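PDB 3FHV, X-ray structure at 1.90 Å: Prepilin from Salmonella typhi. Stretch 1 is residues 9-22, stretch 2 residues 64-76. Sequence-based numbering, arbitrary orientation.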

ATOM      1  N   THR A   9     -11.743   1.733  -5.160  1.00 11.84           N
ATOM      2  CA  THR A   9     -10.318   1.555  -5.439  1.00 11.60           C
ATOM      3  C   THR A   9      -9.638   2.915  -5.464  1.00 10.67           C
ATOM      4  O   THR A   9      -8.572   3.100  -4.882  1.00  9.74           O
ATOM      5  CB  THR A   9     -10.078   0.881  -6.814  1.00 13.08           C
ATOM      6  OG1 THR A   9     -10.652  -0.427  -6.806  1.00 14.17           O
ATOM      7  CG2 THR A   9      -8.570   0.760  -7.101  1.00 14.68           C
ATOM      8  N   GLU A  10     -10.278   3.859  -6.144  1.00 10.14           N
ATOM      9  CA  GLU A  10      -9.757   5.206  -6.277  1.00 11.11           C
ATOM     10  C   GLU A  10      -9.501   5.846  -4.915  1.00  9.79           C
ATOM     11  O   GLU A  10      -8.437   6.431  -4.681  1.00  9.52           O
ATOM     12  CB  GLU A  10     -10.737   6.056  -7.095  1.00 13.37           C
ATOM     13  CG  GLU A  10     -10.885   5.632  -8.565  1.00 19.50           C
ATOM     14  CD  GLU A  10     -11.550   4.262  -8.754  1.00 21.64           C
ATOM     15  OE1 GLU A  10     -12.366   3.854  -7.900  1.00 21.00           O
ATOM     16  OE2 GLU A  10     -11.271   3.599  -9.775  1.00 24.99           O
ATOM     17  N   LEU A  11     -10.472   5.725  -4.014  1.00  8.29           N
ATOM     18  CA  LEU A  11     -10.350   6.296  -2.678  1.00 10.90           C
ATOM     19  C   LEU A  11      -9.159   5.679  -1.945  1.00 10.39           C
ATOM     20  O   LEU A  11      -8.340   6.380  -1.345  1.00  8.68           O
ATOM     21  CB  LEU A  11     -11.633   6.046  -1.885  1.00 12.27           C
ATOM     22  CG  LEU A  11     -11.711   6.698  -0.505  1.00 16.53           C
ATOM     23  CD1 LEU A  11     -11.766   8.215  -0.643  1.00 11.83           C
ATOM     24  CD2 LEU A  11     -12.951   6.198   0.216  1.00 20.89           C
ATOM     25  N   THR A  12      -9.066   4.359  -2.006  1.00  8.44           N
ATOM     26  CA  THR A  12      -7.977   3.646  -1.361  1.00  7.82           C
ATOM     27  C   THR A  12      -6.632   4.045  -1.969  1.00  6.87           C
ATOM     28  O   THR A  12      -5.622   4.128  -1.260  1.00  6.94           O
ATOM     29  CB  THR A  12      -8.173   2.122  -1.499  1.00  8.64           C
ATOM     30  OG1 THR A  12      -9.416   1.761  -0.884  1.00 10.70           O
ATOM     31  CG2 THR A  12      -7.025   1.356  -0.816  1.00  5.26           C
ATOM     32  N   ASN A  13      -6.622   4.293  -3.277  1.00  6.78           N
ATOM     33  CA  ASN A  13      -5.387   4.677  -3.957  1.00  6.99           C
ATOM     34  C   ASN A  13      -4.866   6.016  -3.461  1.00  6.97           C
ATOM     35  O   ASN A  13      -3.675   6.157  -3.191  1.00  5.90           O
ATOM     36  CB  ASN A  13      -5.580   4.727  -5.486  1.00  7.27           C
ATOM     37  CG  ASN A  13      -5.477   3.353  -6.133  1.00 10.11           C
ATOM     38  OD1 ASN A  13      -4.830   2.454  -5.598  1.00  7.85           O
ATOM     39  ND2 ASN A  13      -6.087   3.199  -7.303  1.00  9.62           N
ATOM     40  N   TYR A  14      -5.752   7.001  -3.334  1.00  5.07           N
ATOM     41  CA  TYR A  14      -5.318   8.312  -2.863  1.00  6.14           C
ATOM     42  C   TYR A  14      -4.903   8.255  -1.400  1.00  4.92           C
ATOM     43  O   TYR A  14      -3.935   8.889  -1.000  1.00  6.30           O
ATOM     44  CB  TYR A  14      -6.434   9.350  -3.045  1.00  6.28           C
ATOM     45  CG  TYR A  14      -6.834   9.530  -4.491  1.00  5.91           C
ATOM     46  CD1 TYR A  14      -5.869   9.746  -5.480  1.00  9.10           C
ATOM     47  CD2 TYR A  14      -8.168   9.437  -4.879  1.00  6.87           C
ATOM     48  CE1 TYR A  14      -6.230   9.852  -6.828  1.00  9.97           C
ATOM     49  CE2 TYR A  14      -8.535   9.543  -6.215  1.00  6.11           C
ATOM     50  CZ  TYR A  14      -7.565   9.743  -7.182  1.00  6.76           C
ATOM     51  OH  TYR A  14      -7.925   9.806  -8.502  1.00  7.30           O
ATOM     52  N   GLN A  15      -5.635   7.490  -0.599  1.00  5.74           N
ATOM     53  CA  GLN A  15      -5.318   7.398   0.817  1.00  8.73           C
ATOM     54  C   GLN A  15      -3.958   6.748   1.041  1.00  8.61           C
ATOM     55  O   GLN A  15      -3.152   7.246   1.838  1.00  8.55           O
ATOM     56  CB  GLN A  15      -6.428   6.637   1.560  1.00  9.49           C
ATOM     57  CG  GLN A  15      -7.715   7.452   1.699  1.00 12.39           C
ATOM     58  CD  GLN A  15      -8.880   6.644   2.242  1.00 15.71           C
ATOM     59  OE1 GLN A  15      -8.692   5.574   2.800  1.00 18.48           O
ATOM     60  NE2 GLN A  15     -10.094   7.165   2.084  1.00 18.03           N
ATOM     61  N   THR A  16      -3.693   5.657   0.329  1.00  8.34           N
ATOM     62  CA  THR A  16      -2.417   4.971   0.474  1.00  7.84           C
ATOM     63  C   THR A  16      -1.267   5.788  -0.113  1.00  7.81           C
ATOM     64  O   THR A  16      -0.171   5.797   0.446  1.00  7.98           O
ATOM     65  CB  THR A  16      -2.444   3.551  -0.168  1.00  6.35           C
ATOM     66  OG1 THR A  16      -2.916   3.624  -1.516  1.00  6.57           O
ATOM     67  CG2 THR A  16      -3.352   2.621   0.623  1.00  6.17           C
ATOM     68  N   LEU A  17      -1.515   6.462  -1.238  1.00  7.92           N
ATOM     69  CA  LEU A  17      -0.492   7.295  -1.867  1.00  6.31           C
ATOM     70  C   LEU A  17      -0.090   8.380  -0.866  1.00  6.38           C
ATOM     71  O   LEU A  17       1.092   8.692  -0.714  1.00  4.98           O
ATOM     72  CB  LEU A  17      -1.025   7.938  -3.164  1.00  6.73           C
ATOM     73  CG  LEU A  17      -0.080   8.897  -3.910  1.00  5.76           C
ATOM     74  CD1 LEU A  17       1.202   8.175  -4.298  1.00  8.00           C
ATOM     75  CD2 LEU A  17      -0.780   9.467  -5.137  1.00  8.26           C
ATOM     76  N   ALA A  18      -1.074   8.937  -0.168  1.00  5.11           N
ATOM     77  CA  ALA A  18      -0.803   9.965   0.837  1.00  6.59           C
ATOM     78  C   ALA A  18       0.043   9.375   1.967  1.00  7.34           C
ATOM     79  O   ALA A  18       1.037   9.966   2.376  1.00  5.60           O
ATOM     80  CB  ALA A  18      -2.120  10.518   1.402  1.00  7.83           C
ATOM     81  N   THR A  19      -0.355   8.206   2.466  1.00  7.16           N
ATOM     82  CA  THR A  19       0.388   7.553   3.536  1.00  9.05           C
ATOM     83  C   THR A  19       1.835   7.274   3.116  1.00  8.18           C
ATOM     84  O   THR A  19       2.768   7.524   3.885  1.00  7.55           O
ATOM     85  CB  THR A  19      -0.309   6.240   3.957  1.00  9.79           C
ATOM     86  OG1 THR A  19      -1.558   6.558   4.585  1.00 10.76           O
ATOM     87  CG2 THR A  19       0.572   5.447   4.934  1.00 12.67           C
ATOM     88  N   ASN A  20       2.019   6.775   1.893  1.00  8.24           N
ATOM     89  CA  ASN A  20       3.353   6.491   1.381  1.00  9.10           C
ATOM     90  C   ASN A  20       4.175   7.767   1.259  1.00  9.83           C
ATOM     91  O   ASN A  20       5.363   7.783   1.570  1.00 10.16           O
ATOM     92  CB  ASN A  20       3.279   5.806   0.016  1.00  8.56           C
ATOM     93  CG  ASN A  20       2.686   4.416   0.100  1.00  8.21           C
ATOM     94  OD1 ASN A  20       2.813   3.743   1.120  1.00  7.72           O
ATOM     95  ND2 ASN A  20       2.055   3.974  -0.976  1.00  8.70           N
ATOM     96  N   THR A  21       3.538   8.833   0.794  1.00  8.56           N
ATOM     97  CA  THR A  21       4.219  10.105   0.648  1.00  7.94           C
ATOM     98  C   THR A  21       4.654  10.642   2.012  1.00  9.28           C
ATOM     99  O   THR A  21       5.771  11.137   2.159  1.00 10.29           O
ATOM    100  CB  THR A  21       3.312  11.134  -0.070  1.00  9.22           C
ATOM    101  OG1 THR A  21       2.933  10.612  -1.352  1.00  6.32           O
ATOM    102  CG2 THR A  21       4.052  12.454  -0.277  1.00  9.51           C
ATOM    103  N   ILE A  22       3.774  10.562   3.007  1.00  8.77           N
ATOM    104  CA  ILE A  22       4.125  11.035   4.345  1.00 10.88           C
ATOM    105  C   ILE A  22       5.333  10.234   4.844  1.00 11.37           C
ATOM    106  O   ILE A  22       6.269  10.795   5.423  1.00 13.17           O
ATOM    107  CB  ILE A  22       2.933  10.876   5.319  1.00  9.82           C
ATOM    108  CG1 ILE A  22       1.863  11.919   4.980  1.00 10.07           C
ATOM    109  CG2 ILE A  22       3.399  11.036   6.766  1.00 11.34           C
ATOM    110  CD1 ILE A  22       0.501  11.636   5.570  1.00 11.08           C
TER
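Stretch 2 (64-76) TLWNSWGGQIVVA

How does stretch 2 lie on the helix? It is a hairpin: strand 64-66 leads into a type I turn from Asn67 to Gly70, and an extended strand returns through Ile73 to Ala76. That second strand runs roughly along the helix 9-22, N-to-C directions 26° apart (signed crossing -26°), the axes 11.1 Å apart at closest.

Which side chains fill the gap? Leu17, with chi1 t and chi2 p, points toward the strands and places CD2 among three partners: 3.7 Å from Val75 CG2, 3.9 Å from Leu65 CD2 and 4.3 Å from Ile73 CG2. Val75, chi1 t, also brings CG1 within 4.1 Å of Thr21 CG2. Thr21 is m, its OG1 donating to Leu17 O (2.7 Å).

How does Tyr14 reach the hairpin? Its CA-to-CB bond points sideways, but the m rotamer brings the ring nearer. Ile73 (m, t) sets CD1 at the ring edge, 3.8 Å from Tyr14 CE1, and Tyr14 OH lies 3.5 Å from Asn67 CB.

What holds the turn? Glu10 bends (m, p), so its OE2 accepts a 2.6 Å hydrogen bond from Ser68 OG while its CG packs 3.5 Å from Trp69 CH2. Across the turn and just past it, Asn67, chi1 p, accepts hydrogen bonds on OD1 from Trp69 N (2.9 Å) and Gly71 N (2.8 Å).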

ATOM      1  N   THR A  64       4.864   9.252 -14.972  1.00 11.57           N
ATOM      2  CA  THR A  64       3.668  10.019 -14.669  1.00 11.11           C
ATOM      3  C   THR A  64       2.591   9.088 -14.115  1.00 10.02           C
ATOM      4  O   THR A  64       2.600   7.878 -14.375  1.00  8.22           O
ATOM      5  CB  THR A  64       3.148  10.752 -15.911  1.00 11.29           C
ATOM      6  OG1 THR A  64       3.132   9.855 -17.029  1.00 13.64           O
ATOM      7  CG2 THR A  64       4.041  11.938 -16.228  1.00 12.32           C
ATOM      8  N   LEU A  65       1.664   9.663 -13.359  1.00  7.30           N
ATOM      9  CA  LEU A  65       0.595   8.904 -12.712  1.00  7.90           C
ATOM     10  C   LEU A  65      -0.761   9.298 -13.279  1.00  6.67           C
ATOM     11  O   LEU A  65      -0.995  10.467 -13.575  1.00  6.90           O
ATOM     12  CB  LEU A  65       0.645   9.200 -11.213  1.00  7.83           C
ATOM     13  CG  LEU A  65      -0.017   8.235 -10.241  1.00 12.03           C
ATOM     14  CD1 LEU A  65       0.575   6.839 -10.413  1.00 11.77           C
ATOM     15  CD2 LEU A  65       0.212   8.748  -8.828  1.00 10.80           C
ATOM     16  N   TRP A  66      -1.646   8.324 -13.450  1.00  7.84           N
ATOM     17  CA  TRP A  66      -2.968   8.592 -14.006  1.00  7.27           C
ATOM     18  C   TRP A  66      -4.044   8.010 -13.101  1.00  7.41           C
ATOM     19  O   TRP A  66      -3.801   7.036 -12.389  1.00  7.36           O
ATOM     20  CB  TRP A  66      -3.086   8.004 -15.413  1.00  6.94           C
ATOM     21  CG  TRP A  66      -2.052   8.519 -16.368  1.00  6.94           C
ATOM     22  CD1 TRP A  66      -0.960   7.846 -16.833  1.00  8.18           C
ATOM     23  CD2 TRP A  66      -2.013   9.816 -16.973  1.00  7.55           C
ATOM     24  NE1 TRP A  66      -0.243   8.645 -17.691  1.00  8.45           N
ATOM     25  CE2 TRP A  66      -0.869   9.859 -17.795  1.00  6.72           C
ATOM     26  CE3 TRP A  66      -2.835  10.945 -16.901  1.00  9.68           C
ATOM     27  CZ2 TRP A  66      -0.526  10.986 -18.538  1.00  9.71           C
ATOM     28  CZ3 TRP A  66      -2.491  12.063 -17.640  1.00 10.86           C
ATOM     29  CH2 TRP A  66      -1.348  12.075 -18.448  1.00 10.36           C
ATOM     30  N   ASN A  67      -5.233   8.603 -13.128  1.00  7.20           N
ATOM     31  CA  ASN A  67      -6.361   8.009 -12.434  1.00  7.87           C
ATOM     32  C   ASN A  67      -7.123   7.059 -13.349  1.00  8.89           C
ATOM     33  O   ASN A  67      -6.768   6.870 -14.520  1.00  8.53           O
ATOM     34  CB  ASN A  67      -7.303   9.083 -11.856  1.00  7.46           C
ATOM     35  CG  ASN A  67      -7.881  10.020 -12.913  1.00  6.71           C
ATOM     36  OD1 ASN A  67      -8.208   9.608 -14.025  1.00  7.72           O
ATOM     37  ND2 ASN A  67      -8.050  11.289 -12.540  1.00  6.90           N
ATOM     38  N   SER A  68      -8.157   6.441 -12.798  1.00  9.11           N
ATOM     39  CA  SER A  68      -8.969   5.486 -13.547  1.00 11.51           C
ATOM     40  C   SER A  68      -9.571   6.003 -14.846  1.00 11.72           C
ATOM     41  O   SER A  68      -9.860   5.221 -15.755  1.00 11.75           O
ATOM     42  CB  SER A  68     -10.095   4.966 -12.657  1.00 12.21           C
ATOM     43  OG  SER A  68      -9.567   4.217 -11.583  1.00 14.16           O
ATOM     44  N   TRP A  69      -9.760   7.313 -14.945  1.00 11.21           N
ATOM     45  CA  TRP A  69     -10.376   7.877 -16.135  1.00 11.68           C
ATOM     46  C   TRP A  69      -9.418   8.516 -17.129  1.00 11.87           C
ATOM     47  O   TRP A  69      -9.851   9.133 -18.101  1.00 12.13           O
ATOM     48  CB  TRP A  69     -11.445   8.877 -15.701  1.00 12.91           C
ATOM     49  CG  TRP A  69     -12.409   8.239 -14.747  1.00 13.74           C
ATOM     50  CD1 TRP A  69     -13.481   7.454 -15.061  1.00 15.69           C
ATOM     51  CD2 TRP A  69     -12.331   8.257 -13.319  1.00 13.16           C
ATOM     52  NE1 TRP A  69     -14.076   6.976 -13.913  1.00 15.03           N
ATOM     53  CE2 TRP A  69     -13.389   7.455 -12.830  1.00 13.90           C
ATOM     54  CE3 TRP A  69     -11.469   8.871 -12.404  1.00 12.48           C
ATOM     55  CZ2 TRP A  69     -13.607   7.254 -11.464  1.00 15.53           C
ATOM     56  CZ3 TRP A  69     -11.686   8.670 -11.042  1.00 15.93           C
ATOM     57  CH2 TRP A  69     -12.747   7.865 -10.588  1.00 13.28           C
ATOM     58  N   GLY A  70      -8.117   8.363 -16.902  1.00  9.59           N
ATOM     59  CA  GLY A  70      -7.162   8.954 -17.825  1.00 10.40           C
ATOM     60  C   GLY A  70      -6.786  10.386 -17.472  1.00 10.26           C
ATOM     61  O   GLY A  70      -6.123  11.062 -18.248  1.00 10.56           O
ATOM     62  N   GLY A  71      -7.237  10.859 -16.316  1.00  9.67           N
ATOM     63  CA  GLY A  71      -6.874  12.198 -15.873  1.00  9.48           C
ATOM     64  C   GLY A  71      -5.561  12.083 -15.116  1.00 10.33           C
ATOM     65  O   GLY A  71      -5.320  11.085 -14.429  1.00  9.06           O
ATOM     66  N   GLN A  72      -4.704  13.092 -15.209  1.00 10.32           N
ATOM     67  CA  GLN A  72      -3.417  13.007 -14.528  1.00  9.43           C
ATOM     68  C   GLN A  72      -3.499  13.196 -13.014  1.00  9.56           C
ATOM     69  O   GLN A  72      -4.336  13.950 -12.513  1.00  8.56           O
ATOM     70  CB  GLN A  72      -2.433  14.023 -15.131  1.00 11.23           C
ATOM     71  CG  GLN A  72      -1.018  13.903 -14.572  1.00 12.48           C
ATOM     72  CD  GLN A  72       0.012  14.720 -15.331  1.00 13.86           C
ATOM     73  OE1 GLN A  72      -0.320  15.697 -16.000  1.00 16.68           O
ATOM     74  NE2 GLN A  72       1.277  14.333 -15.211  1.00 14.43           N
ATOM     75  N   ILE A  73      -2.644  12.473 -12.294  1.00  8.03           N
ATOM     76  CA  ILE A  73      -2.559  12.582 -10.838  1.00  7.34           C
ATOM     77  C   ILE A  73      -1.169  13.163 -10.588  1.00  8.72           C
ATOM     78  O   ILE A  73      -0.183  12.667 -11.136  1.00  9.23           O
ATOM     79  CB  ILE A  73      -2.626  11.200 -10.129  1.00  7.87           C
ATOM     80  CG1 ILE A  73      -3.980  10.527 -10.378  1.00  6.61           C
ATOM     81  CG2 ILE A  73      -2.413  11.381  -8.610  1.00  7.22           C
ATOM     82  CD1 ILE A  73      -4.041   9.095  -9.877  1.00  7.76           C
ATOM     83  N   VAL A  74      -1.094  14.216  -9.787  1.00  7.66           N
ATOM     84  CA  VAL A  74       0.193  14.822  -9.472  1.00  9.03           C
ATOM     85  C   VAL A  74       0.340  15.073  -7.971  1.00  7.78           C
ATOM     86  O   VAL A  74      -0.557  15.634  -7.333  1.00  7.84           O
ATOM     87  CB  VAL A  74       0.387  16.170 -10.208  1.00 10.05           C
ATOM     88  CG1 VAL A  74       1.780  16.726  -9.904  1.00 11.53           C
ATOM     89  CG2 VAL A  74       0.199  15.985 -11.715  1.00  9.07           C
ATOM     90  N   VAL A  75       1.462  14.622  -7.416  1.00  6.55           N
ATOM     91  CA  VAL A  75       1.785  14.824  -6.008  1.00  8.54           C
ATOM     92  C   VAL A  75       2.803  15.948  -6.050  1.00  9.86           C
ATOM     93  O   VAL A  75       3.858  15.813  -6.674  1.00  9.99           O
ATOM     94  CB  VAL A  75       2.436  13.577  -5.378  1.00  8.97           C
ATOM     95  CG1 VAL A  75       2.829  13.869  -3.925  1.00  9.04           C
ATOM     96  CG2 VAL A  75       1.454  12.401  -5.429  1.00  7.34           C
ATOM     97  N   ALA A  76       2.491  17.061  -5.396  1.00 10.84           N
ATOM     98  CA  ALA A  76       3.386  18.207  -5.436  1.00 11.27           C
ATOM     99  C   ALA A  76       3.602  18.865  -4.081  1.00 12.57           C
ATOM    100  O   ALA A  76       2.726  18.851  -3.216  1.00  9.15           O
ATOM    101  CB  ALA A  76       2.855  19.236  -6.438  1.00 11.44           C
TER